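Local coordinates for protein putative esterase (PDB 2RAU) that is probably a lipase or esterase of the alpha/beta-hydrolase kind, hydrolysing ester bonds, and binds calcium ions, at residues E4-V9 with D36-H41; M28-S33 with I130-S135. All coordinates share one frame; numbering follows the deposited sequence. Where two conformers were deposited one is given.

Interaction 1 (E4-V9 with D36-H41)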
loop_
_atom_site.group_PDB
_atom_site.type_symbol
_atom_site.label_atom_id
_atom_site.label_comp_id
_atom_site.label_asym_id
_atom_site.label_seq_id
_atom_site.Cartn_x
_atom_site.Cartn_y
_atom_site.Cartn_z
ATOM N N GLU A 4 7.956 -16.797 17.712
ATOM C CA GLU A 4 9.271 -16.797 17.034
ATOM C C GLU A 4 9.325 -16.932 15.459
ATOM O O GLU A 4 10.134 -16.244 14.827
ATOM C CB GLU A 4 10.194 -17.875 17.710
ATOM C CG GLU A 4 10.888 -17.472 19.040
ATOM N N GLU A 5 8.477 -17.766 14.846
ATOM C CA GLU A 5 8.682 -18.245 13.463
ATOM C C GLU A 5 7.599 -17.921 12.392
ATOM O O GLU A 5 6.417 -17.744 12.703
ATOM C CB GLU A 5 8.843 -19.779 13.549
ATOM C CG GLU A 5 9.272 -20.526 12.278
ATOM N N TRP A 6 8.028 -17.916 11.123
ATOM C CA TRP A 6 7.147 -17.724 9.998
ATOM C C TRP A 6 6.581 -19.077 9.725
ATOM O O TRP A 6 7.324 -20.045 9.721
ATOM C CB TRP A 6 7.920 -17.267 8.773
ATOM C CG TRP A 6 8.309 -15.863 8.847
ATOM C CD1 TRP A 6 9.532 -15.367 9.127
ATOM C CD2 TRP A 6 7.461 -14.748 8.594
ATOM N NE1 TRP A 6 9.498 -13.995 9.087
ATOM C CE2 TRP A 6 8.237 -13.585 8.763
ATOM C CE3 TRP A 6 6.120 -14.615 8.253
ATOM C CZ2 TRP A 6 7.713 -12.311 8.604
ATOM C CZ3 TRP A 6 5.581 -13.342 8.139
ATOM C CH2 TRP A 6 6.382 -12.207 8.303
ATOM N N LYS A 7 5.281 -19.163 9.602
ATOM C CA LYS A 7 4.597 -20.411 9.313
ATOM C C LYS A 7 3.862 -20.292 7.990
ATOM O O LYS A 7 3.181 -19.306 7.733
ATOM C CB LYS A 7 3.607 -20.693 10.416
ATOM C CG LYS A 7 4.349 -20.802 11.741
ATOM C CD LYS A 7 3.460 -21.274 12.833
ATOM C CE LYS A 7 4.270 -21.653 14.067
ATOM N NZ LYS A 7 3.286 -21.959 15.164
ATOM N N ILE A 8 3.985 -21.313 7.154
ATOM C CA ILE A 8 3.343 -21.287 5.863
ATOM C C ILE A 8 1.858 -21.473 6.071
ATOM O O ILE A 8 1.429 -22.325 6.828
ATOM C CB ILE A 8 3.943 -22.319 4.871
ATOM C CG1 ILE A 8 3.390 -22.123 3.455
ATOM C CG2 ILE A 8 3.618 -23.702 5.273
ATOM C CD1 ILE A 8 4.243 -21.302 2.547
ATOM N N VAL A 9 1.072 -20.626 5.416
ATOM C CA VAL A 9 -0.373 -20.714 5.442
ATOM C C VAL A 9 -1.007 -20.981 4.063
ATOM O O VAL A 9 -2.083 -21.507 3.996
ATOM C CB VAL A 9 -1.003 -19.490 6.173
ATOM C CG1 VAL A 9 -0.512 -19.455 7.613
ATOM C CG2 VAL A 9 -0.670 -18.246 5.509
ATOM N N ASP A 36 -1.987 -9.062 17.130
ATOM C CA ASP A 36 -0.645 -8.681 16.748
ATOM C C ASP A 36 -0.048 -9.814 15.943
ATOM O O ASP A 36 0.604 -10.690 16.501
ATOM C CB ASP A 36 0.201 -8.336 17.983
ATOM C CG ASP A 36 -0.222 -7.033 18.588
ATOM O OD1 ASP A 36 0.121 -6.035 17.972
ATOM O OD2 ASP A 36 -0.934 -6.981 19.615
ATOM N N ILE A 37 -0.319 -9.784 14.644
ATOM C CA ILE A 37 0.089 -10.807 13.641
ATOM C C ILE A 37 0.476 -10.035 12.422
ATOM O O ILE A 37 -0.131 -8.993 12.130
ATOM C CB ILE A 37 -1.086 -11.763 13.255
ATOM C CG1 ILE A 37 -1.652 -12.421 14.510
ATOM C CG2 ILE A 37 -0.644 -12.869 12.172
ATOM C CD1 ILE A 37 -2.836 -13.325 14.214
ATOM N N ILE A 38 1.471 -10.540 11.692
ATOM C CA ILE A 38 1.843 -10.004 10.352
ATOM C C ILE A 38 1.915 -11.168 9.378
ATOM O O ILE A 38 1.976 -12.335 9.795
ATOM C CB ILE A 38 3.132 -9.148 10.308
ATOM C CG1 ILE A 38 4.345 -9.978 10.774
ATOM C CG2 ILE A 38 2.960 -7.929 11.169
ATOM C CD1 ILE A 38 5.691 -9.232 10.664
ATOM N N SER A 39 1.757 -10.877 8.098
ATOM C CA SER A 39 1.939 -11.896 7.105
ATOM C C SER A 39 2.705 -11.396 5.891
ATOM O O SER A 39 2.926 -10.211 5.709
ATOM C CB SER A 39 0.630 -12.634 6.758
ATOM O OG SER A 39 -0.493 -11.775 6.767
ATOM N N LEU A 40 3.167 -12.342 5.087
ATOM C CA LEU A 40 4.036 -12.062 3.978
ATOM C C LEU A 40 3.575 -12.850 2.771
ATOM O O LEU A 40 3.295 -14.039 2.905
ATOM C CB LEU A 40 5.452 -12.511 4.339
ATOM C CG LEU A 40 6.568 -12.505 3.336
ATOM C CD1 LEU A 40 6.583 -11.096 2.819
ATOM C CD2 LEU A 40 7.874 -12.861 4.078
ATOM N N HIS A 41 3.435 -12.181 1.621
ATOM C CA HIS A 41 3.057 -12.845 0.366
ATOM C C HIS A 41 4.220 -12.816 -0.564
ATOM O O HIS A 41 4.903 -11.845 -0.648
ATOM C CB HIS A 41 1.888 -12.131 -0.351
ATOM C CG HIS A 41 0.634 -12.014 0.478
ATOM N ND1 HIS A 41 -0.584 -12.520 0.065
ATOM C CD2 HIS A 41 0.407 -11.414 1.667
ATOM C CE1 HIS A 41 -1.493 -12.278 0.995
ATOM N NE2 HIS A 41 -0.926 -11.589 1.973
#

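Interaction 2 (M28-S33 with I130-S135)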
loop_
_atom_site.group_PDB
_atom_site.type_symbol
_atom_site.label_atom_id
_atom_site.label_comp_id
_atom_site.label_asym_id
_atom_site.label_seq_id
_atom_site.Cartn_x
_atom_site.Cartn_y
_atom_site.Cartn_z
HETATM N N MSE A 28 3.354 -14.681 10.849
HETATM C CA MSE A 28 4.147 -14.660 12.066
HETATM C C MSE A 28 3.368 -13.995 13.198
HETATM O O MSE A 28 2.880 -12.897 13.058
HETATM C CB MSE A 28 5.429 -13.869 11.889
HETATM C CG MSE A 28 6.294 -13.748 13.165
HETATM SE SE MSE A 28 7.946 -12.770 12.816
HETATM C CE MSE A 28 8.938 -14.274 12.104
ATOM N N LYS A 29 3.269 -14.681 14.332
ATOM C CA LYS A 29 2.734 -14.085 15.512
ATOM C C LYS A 29 3.707 -13.092 16.111
ATOM O O LYS A 29 4.905 -13.360 16.253
ATOM C CB LYS A 29 2.441 -15.153 16.526
ATOM C CG LYS A 29 1.720 -14.634 17.775
ATOM C CD LYS A 29 0.251 -14.183 17.412
ATOM C CE LYS A 29 -0.603 -13.602 18.586
ATOM N NZ LYS A 29 -0.173 -12.264 19.055
ATOM N N ARG A 30 3.162 -11.934 16.486
ATOM C CA ARG A 30 3.906 -10.852 17.108
ATOM C C ARG A 30 3.281 -10.654 18.532
ATOM O O ARG A 30 2.521 -11.513 19.023
ATOM C CB ARG A 30 3.774 -9.580 16.264
ATOM C CG ARG A 30 4.165 -9.735 14.780
ATOM C CD ARG A 30 5.630 -10.035 14.569
ATOM N NE ARG A 30 6.428 -8.833 14.578
ATOM C CZ ARG A 30 7.614 -8.673 15.135
ATOM N NH1 ARG A 30 8.222 -9.627 15.775
ATOM N NH2 ARG A 30 8.220 -7.525 15.037
ATOM N N GLU A 31 3.625 -9.566 19.210
ATOM C CA GLU A 31 3.173 -9.363 20.572
ATOM C C GLU A 31 2.405 -8.061 20.735
ATOM O O GLU A 31 2.660 -7.126 20.008
ATOM C CB GLU A 31 4.411 -9.371 21.511
ATOM C CG GLU A 31 5.119 -10.732 21.603
ATOM C CD GLU A 31 4.174 -11.912 21.999
ATOM O OE1 GLU A 31 3.251 -11.713 22.849
ATOM O OE2 GLU A 31 4.366 -13.041 21.441
ATOM N N ASP A 32 1.524 -7.925 21.735
ATOM C CA ASP A 32 1.242 -8.930 22.758
ATOM C C ASP A 32 -0.236 -9.335 22.805
ATOM O O ASP A 32 -0.639 -10.063 23.698
ATOM C CB ASP A 32 1.680 -8.424 24.143
ATOM C CG ASP A 32 0.965 -7.140 24.564
ATOM O OD1 ASP A 32 0.256 -6.518 23.747
ATOM O OD2 ASP A 32 1.104 -6.753 25.739
ATOM N N SER A 33 -1.037 -8.859 21.854
ATOM C CA SER A 33 -2.448 -9.215 21.784
ATOM C C SER A 33 -2.705 -10.300 20.734
ATOM O O SER A 33 -1.838 -10.609 19.881
ATOM C CB SER A 33 -3.278 -7.976 21.464
ATOM O OG SER A 33 -3.470 -7.786 20.059
ATOM N N ILE A 130 8.518 -4.815 9.226
ATOM C CA ILE A 130 9.175 -4.807 7.938
ATOM C C ILE A 130 10.548 -5.559 8.021
ATOM O O ILE A 130 10.902 -6.313 7.108
ATOM C CB ILE A 130 9.352 -3.368 7.409
ATOM C CG1 ILE A 130 7.955 -2.685 7.216
ATOM C CG2 ILE A 130 10.095 -3.387 6.078
ATOM C CD1 ILE A 130 8.021 -1.118 6.995
ATOM N N LYS A 131 11.318 -5.321 9.086
ATOM C CA LYS A 131 12.589 -6.012 9.296
ATOM C C LYS A 131 12.470 -7.558 9.305
ATOM O O LYS A 131 13.292 -8.271 8.690
ATOM C CB LYS A 131 13.299 -5.494 10.566
ATOM C CG LYS A 131 14.589 -6.249 10.960
ATOM C CD LYS A 131 15.696 -6.370 9.899
ATOM C CE LYS A 131 16.834 -5.410 10.072
ATOM N NZ LYS A 131 17.926 -5.665 9.083
ATOM N N GLU A 132 11.473 -8.075 10.010
ATOM C CA GLU A 132 11.216 -9.512 10.013
ATOM C C GLU A 132 10.955 -10.042 8.610
ATOM O O GLU A 132 11.380 -11.152 8.273
ATOM C CB GLU A 132 10.024 -9.857 10.914
ATOM C CG GLU A 132 10.190 -9.695 12.378
ATOM C CD GLU A 132 11.363 -10.466 12.951
ATOM O OE1 GLU A 132 11.649 -11.595 12.538
ATOM O OE2 GLU A 132 12.017 -9.887 13.807
ATOM N N VAL A 133 10.197 -9.292 7.812
ATOM C CA VAL A 133 9.901 -9.699 6.435
ATOM C C VAL A 133 11.201 -9.659 5.579
ATOM O O VAL A 133 11.478 -10.573 4.802
ATOM C CB VAL A 133 8.791 -8.812 5.850
ATOM C CG1 VAL A 133 8.789 -8.842 4.359
ATOM C CG2 VAL A 133 7.416 -9.169 6.488
ATOM N N VAL A 134 11.978 -8.588 5.701
ATOM C CA VAL A 134 13.218 -8.451 4.938
ATOM C C VAL A 134 14.205 -9.583 5.240
ATOM O O VAL A 134 14.803 -10.133 4.328
ATOM C CB VAL A 134 13.886 -7.039 5.172
ATOM C CG1 VAL A 134 15.340 -7.007 4.648
ATOM C CG2 VAL A 134 12.988 -5.905 4.566
ATOM N N SER A 135 14.357 -9.922 6.512
ATOM C CA SER A 135 15.243 -11.006 6.924
ATOM C C SER A 135 14.806 -12.331 6.277
ATOM O O SER A 135 15.625 -13.103 5.772
ATOM C CB SER A 135 15.248 -11.118 8.447
ATOM O OG SER A 135 15.757 -9.932 9.039
HETATM O O HOH W 1 11.186 -7.885 15.775
#

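Interaction 1 (E4-V9 with D36-H41)
Trp6 reaches Ile38 and Leu40 because its CG stands anti to the carbonyl carbon (chi1 -76°), which carries the benzene end of the indole over to strand 37-45. Ile38 answers with CG1 set between its backbone N and carbonyl carbon (chi1 60°), and its extended branch brings CD1 within 3.9 Å of Trp6 CH2; the two side chains meet at a slant. Two residues on, on the same side of the strand, Leu40 lies at about a right angle to the tryptophan, its CB 3.9 Å from Trp6 CZ3. Between them the backbone itself is touched: Ser39 CA lies at the ring edge, near the plane, 4.1 Å from Trp6 CZ3. A long flat side chain suits this place, since the CA atoms of Trp6 and Ser39 are 8.3 Å apart and strand 21-29 runs between the two segments in the sheet. Phe136 and Val133 of helix 123-141 pack on the same indole and on Leu40. The hydroxyl of Ser39 serves another partnership, with Tyr105 and Asp100. No hydrogen bond crosses between the segments, so dispersion and the burial of apolar surface hold them together.

Interaction 2 (M28-S33 with I130-S135)
Met28, a selenomethionine, and Glu132 meet by van der Waals packing: SE of Met28 lies 3.8 Å from Glu132 CG. The methyl CE of Met28 lies alongside the carboxylate oxygen OE1 of Glu132, 3.8 Å away. Met28 holds CG anti to its backbone N (chi1 177°) and stays extended until it bends at chi3, a flexible chain suited to lying across the glutamate at about a right angle. Glu132 CG also lies over one guanidinium face of Arg30, 3.8 Å from its plane and nearer its border than its centre. The charged contacts are looser. Arg30 NH1 and Glu132 OE2 are 4.3 Å apart, the oxygen well out of the guanidinium plane, so the attraction is one of charge alone. A water closes the link, accepting from Arg30 NH2 at 3.1 Å and donating to Glu132 OE2 at 2.9 Å. Glutamate suits this place by packing its methylenes while its carboxylate reaches the water; arginine, by lying flat over CG while NE binds Asp129, three residues before Glu132. Cutting Glu132 back to an alanine would probably leave the water without its carboxylate acceptor and Arg30 without this nearby negative charge. Helix 123-141 here packs against a face of the central sheet, as in the layered alpha/beta-hydrolase fold.

Overall arrangement
Interactions 1 and 2 lie side by side, their centres about 7 Å apart, and strand 21-29 ties them together: it pairs in the sheet with both strand 7-11 and strand 37-45, and its residues 28-29 begin the range 28-33 of interaction 2, which continues as loop. Backbone bonds from Met28 to Ile38 and from Arg30 to Asp36 join the two, and Trp6 packs on Met28. Helix 123-141 roofs both, through Val133 and Phe136 in the first and Glu132 in the second. Interaction 1 is the buried one and wholly apolar; interaction 2 is only partly buried, and there charge and a bridging water join the packing. Both are structural, away from the calcium site at Gly142 and Glu144.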